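Leucine aminopeptidase 2, chloroplastic (Streptomyces sp. BC16019, PDB 5LHJ) matures the peptide antibiotic bottromycin as an M17-family metalloaminopeptidase, probably by removing an unsubstituted N-terminal amino acid from its precursor. Local coordinates at residues A[167-172]-A[492-497]; A[131-136]-A[485-490]. One frame throughout, in Å; residues are numbered along the deposited sequence.

Contact 1. Residues A[167-172]-A[492-497]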
# COMPACT_ATOMS: atom_id res chain seq x y z
N VAL A 167 33.20 20.07 36.50
CA VAL A 167 32.75 18.68 36.73
C VAL A 167 31.32 18.68 37.30
O VAL A 167 30.45 17.96 36.80
CB VAL A 167 33.71 17.89 37.64
CG1 VAL A 167 33.10 16.54 38.04
CG2 VAL A 167 35.05 17.68 36.95
N ALA A 168 31.09 19.51 38.31
CA ALA A 168 29.77 19.62 38.92
C ALA A 168 28.70 20.05 37.92
O ALA A 168 27.60 19.49 37.93
CB ALA A 168 29.80 20.59 40.11
N GLU A 169 29.03 21.03 37.07
CA GLU A 169 28.12 21.52 36.02
C GLU A 169 27.77 20.39 35.04
O GLU A 169 26.60 20.21 34.68
CB GLU A 169 28.74 22.69 35.22
CG GLU A 169 28.79 24.05 35.92
CD GLU A 169 29.60 25.10 35.15
OE1 GLU A 169 29.96 24.88 33.95
OE2 GLU A 169 29.91 26.15 35.76
N GLY A 170 28.79 19.65 34.62
CA GLY A 170 28.59 18.54 33.68
C GLY A 170 27.77 17.40 34.25
O GLY A 170 26.88 16.89 33.59
N LEU A 171 28.07 17.00 35.48
CA LEU A 171 27.27 15.96 36.15
C LEU A 171 25.81 16.37 36.25
O LEU A 171 24.92 15.57 35.95
CB LEU A 171 27.83 15.62 37.54
CG LEU A 171 29.23 15.00 37.64
CD1 LEU A 171 29.65 14.87 39.11
CD2 LEU A 171 29.38 13.66 36.95
N ALA A 172 25.56 17.62 36.59
CA ALA A 172 24.19 18.09 36.75
C ALA A 172 23.42 18.12 35.42
O ALA A 172 22.25 17.73 35.36
CB ALA A 172 24.17 19.44 37.42
N THR A 492 21.18 27.43 26.59
CA THR A 492 20.42 28.61 26.16
C THR A 492 20.07 29.50 27.35
O THR A 492 20.28 30.72 27.33
CB THR A 492 19.16 28.20 25.40
OG1 THR A 492 19.54 27.45 24.25
CG2 THR A 492 18.36 29.41 24.97
N LEU A 493 19.56 28.88 28.41
CA LEU A 493 19.18 29.63 29.61
C LEU A 493 20.41 30.29 30.26
O LEU A 493 20.30 31.42 30.75
CB LEU A 493 18.44 28.73 30.59
CG LEU A 493 17.09 28.21 30.08
CD1 LEU A 493 16.60 27.06 30.94
CD2 LEU A 493 16.04 29.31 30.02
N ARG A 494 21.55 29.59 30.26
CA ARG A 494 22.82 30.15 30.78
C ARG A 494 23.21 31.42 30.01
O ARG A 494 23.49 32.46 30.61
CB ARG A 494 23.97 29.14 30.73
CG ARG A 494 23.87 28.01 31.76
CD ARG A 494 24.87 26.89 31.53
NE ARG A 494 26.24 27.31 31.85
CZ ARG A 494 26.81 27.28 33.05
NH1 ARG A 494 26.16 26.82 34.13
NH2 ARG A 494 28.07 27.70 33.19
N ALA A 495 23.19 31.33 28.68
CA ALA A 495 23.51 32.48 27.83
C ALA A 495 22.55 33.65 28.02
O ALA A 495 22.99 34.79 28.12
CB ALA A 495 23.57 32.07 26.37
N LEU A 496 21.25 33.36 28.10
CA LEU A 496 20.24 34.41 28.32
C LEU A 496 20.41 35.10 29.68
O LEU A 496 20.21 36.31 29.79
CB LEU A 496 18.82 33.86 28.20
CG LEU A 496 18.39 33.42 26.79
CD1 LEU A 496 17.09 32.64 26.86
CD2 LEU A 496 18.23 34.62 25.86
N SER A 497 20.79 34.32 30.69
CA SER A 497 20.98 34.86 32.05
C SER A 497 22.19 35.80 32.14
O SER A 497 22.19 36.72 32.95
CB SER A 497 21.13 33.73 33.08
OG SER A 497 22.42 33.14 33.03

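Contact 2. Residues A[131-136]-A[485-490]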
# COMPACT_ATOMS: atom_id res chain seq x y z
N VAL A 131 33.85 15.53 29.86
CA VAL A 131 34.18 14.21 30.39
C VAL A 131 33.16 13.79 31.45
O VAL A 131 32.69 12.65 31.45
CB VAL A 131 35.62 14.15 30.92
CG1 VAL A 131 35.89 12.85 31.67
CG2 VAL A 131 36.61 14.29 29.76
N ALA A 132 32.82 14.70 32.36
CA ALA A 132 31.81 14.41 33.39
C ALA A 132 30.46 14.05 32.75
O ALA A 132 29.81 13.07 33.16
CB ALA A 132 31.65 15.58 34.34
N GLU A 133 30.06 14.83 31.75
CA GLU A 133 28.81 14.56 31.03
C GLU A 133 28.82 13.20 30.36
O GLU A 133 27.88 12.42 30.48
CB GLU A 133 28.52 15.62 29.96
CG GLU A 133 28.03 16.93 30.51
CD GLU A 133 27.68 17.95 29.44
OE1 GLU A 133 27.53 17.57 28.24
OE2 GLU A 133 27.52 19.14 29.81
N GLY A 134 29.90 12.93 29.62
CA GLY A 134 30.00 11.68 28.84
C GLY A 134 29.99 10.45 29.72
O GLY A 134 29.44 9.41 29.33
N ALA A 135 30.59 10.56 30.90
CA ALA A 135 30.63 9.46 31.86
C ALA A 135 29.23 9.08 32.35
O ALA A 135 28.86 7.91 32.32
CB ALA A 135 31.51 9.81 33.05
N VAL A 136 28.46 10.08 32.77
CA VAL A 136 27.09 9.85 33.23
C VAL A 136 26.20 9.37 32.08
O VAL A 136 25.46 8.39 32.22
CB VAL A 136 26.49 11.11 33.88
CG1 VAL A 136 25.01 10.91 34.24
CG2 VAL A 136 27.28 11.49 35.11
N ALA A 485 17.73 17.75 23.70
CA ALA A 485 17.38 19.16 23.92
C ALA A 485 17.51 19.65 25.37
O ALA A 485 17.51 20.86 25.61
CB ALA A 485 16.01 19.53 23.35
N VAL A 486 17.64 18.73 26.34
CA VAL A 486 17.86 19.14 27.73
C VAL A 486 19.10 20.03 27.84
O VAL A 486 19.04 21.14 28.38
CB VAL A 486 17.97 17.94 28.70
CG1 VAL A 486 18.38 18.40 30.09
CG2 VAL A 486 16.64 17.19 28.78
N ARG A 487 20.21 19.56 27.31
CA ARG A 487 21.45 20.30 27.44
C ARG A 487 21.48 21.58 26.58
O ARG A 487 22.03 22.59 27.01
CB ARG A 487 22.64 19.39 27.22
CG ARG A 487 22.87 18.52 28.45
CD ARG A 487 23.95 17.49 28.26
NE ARG A 487 23.42 16.49 27.36
CZ ARG A 487 23.95 16.07 26.22
NH1 ARG A 487 25.14 16.47 25.80
NH2 ARG A 487 23.27 15.17 25.53
N THR A 488 20.86 21.55 25.40
CA THR A 488 20.66 22.78 24.62
C THR A 488 19.85 23.83 25.41
O THR A 488 20.23 25.00 25.45
CB THR A 488 20.01 22.50 23.25
OG1 THR A 488 20.90 21.69 22.47
CG2 THR A 488 19.73 23.79 22.49
N LEU A 489 18.76 23.41 26.04
CA LEU A 489 17.94 24.32 26.84
C LEU A 489 18.75 24.92 27.98
O LEU A 489 18.70 26.13 28.21
CB LEU A 489 16.70 23.63 27.40
CG LEU A 489 15.56 23.32 26.44
CD1 LEU A 489 14.51 22.54 27.21
CD2 LEU A 489 14.95 24.56 25.79
N ILE A 490 19.49 24.08 28.70
CA ILE A 490 20.32 24.57 29.81
C ILE A 490 21.35 25.59 29.32
O ILE A 490 21.49 26.66 29.91
CB ILE A 490 21.01 23.43 30.58
CG1 ILE A 490 19.96 22.57 31.31
CG2 ILE A 490 22.02 23.98 31.59
CD1 ILE A 490 20.51 21.28 31.87

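Contact 1. Residues A[167-172]-A[492-497]
Glu169 and Arg494 face each other from two helices whose backbones stay well apart, their CA atoms, 11.4 Å from each other, being the nearest such pair between residues 167-172 and 492-497. The gap is crossed by these two side chains. Each sets out toward the opposite helix with CG opposite the carbonyl carbon (chi1 -75° in Glu169), which sends both charged ends into the space between. Beyond CG the glutamate runs straight, whereas the arginine bends at chi3 (72°), and the two chains meet at a slant.

The touching is done by NH2 of Arg494, which sits above the carboxylate with Glu169 OE1 and Glu169 OE2 both 3.5 Å from it and Glu169 CD at 3.6 Å. The carboxylate and guanidinium planes are turned 52° apart, and OE1 stands far off the plane of the guanidinium, where none of its N-H bonds is directed. This salt bridge therefore rests on charge alone. A firmer partner for OE1 is Arg129, whose NE makes a salt bridge with the same oxygen, so that OE1 serves two arginines. A glutamine here would probably take away the negative charge that both arginines share and leave the Arg494 guanidinium more free to turn.

On the Arg494 side, the hydroxyl of Ser497 turns back on its own helix and donates to the carbonyl O of Arg494, with OG 2.7 Å from it.

The pair bridges helix 164-185 and the C-terminal helix 486-498 near the protein surface. Helix 286-301 flanks it, Arg300 packing on Ala168 and Ala172, and Leu301 on Arg494. Behind Glu169, Val167 and Leu171 pack on helix 124-139, while Thr492 and Ala495 lean on helix 394-407.

Contact 2. Residues A[131-136]-A[485-490]
Charge pairing comes first: Glu133 on helix 124-139 and Arg487, near the start of helix 486-498, form a buried salt bridge with OE1 of Glu133 3.6 Å from NH1 of Arg487. That is a long separation, and with the carboxylate and guanidinium planes 77° apart the two groups do not lie flat together as a bidentate pair would. The stronger partner of the same oxygen is NE of Arg94, so OE1 is shared between two arginines.

Van der Waals contact accompanies the charges. In both residues CG lies anti to the carbonyl carbon (chi1 -76° in each), which starts the two side chains off toward each other's helix. The glutamate is extended past CG, and the arginine, bent at chi3 (-72°), runs alongside it the other way, which brings methylene CD of Arg487 within 3.6 Å of Glu133 OE1. Carbon and charged nitrogen thus lie equally near the carboxylate oxygen, while the helices keep apart, the CA atoms of Glu133 and Arg487 being 10.0 Å from each other.

In the two-domain architecture of M17 aminopeptidases this pairing crosses the interface, joining a helix of the N-terminal domain to the last helix of the catalytic domain.

Hydrogen bonding fixes the arginine and the helix start. Ala485 takes the N-cap position, its carbonyl O receiving Leu489 N at 2.9 Å. NE of Arg487 is bonded to Thr177 OG1, which pins the root of the guanidinium, and Glu409 serves the first turn, OE2 bonding Ala485 N and OE1 pairing with Thr488 OG1.

Hydrophobic packing closes the surroundings: Val136 and Val486 rest on helix 164-185, Ile490 on helix 286-301, and Val131 on helix 90-102.

Overall arrangement
From the N terminus, the chain passes helix 124-139, then the long helix 164-185, and only after some 300 residues of catalytic domain returns in helix 486-498. Contact 2 closes the loop from 131-136 to 485-490, and contact 1 the loop from 167-172 to 492-497; their segments alternate, so the loops cross without nesting. Both end on the same C-terminal helix, contact 2 at its start and contact 1 about two turns later, their centres about 9 Å apart. They also touch directly, Gly170 O packing 3.3 Å from Glu133 CG. Together they tie the N-terminal domain and helix 164-185 to the end of the catalytic domain.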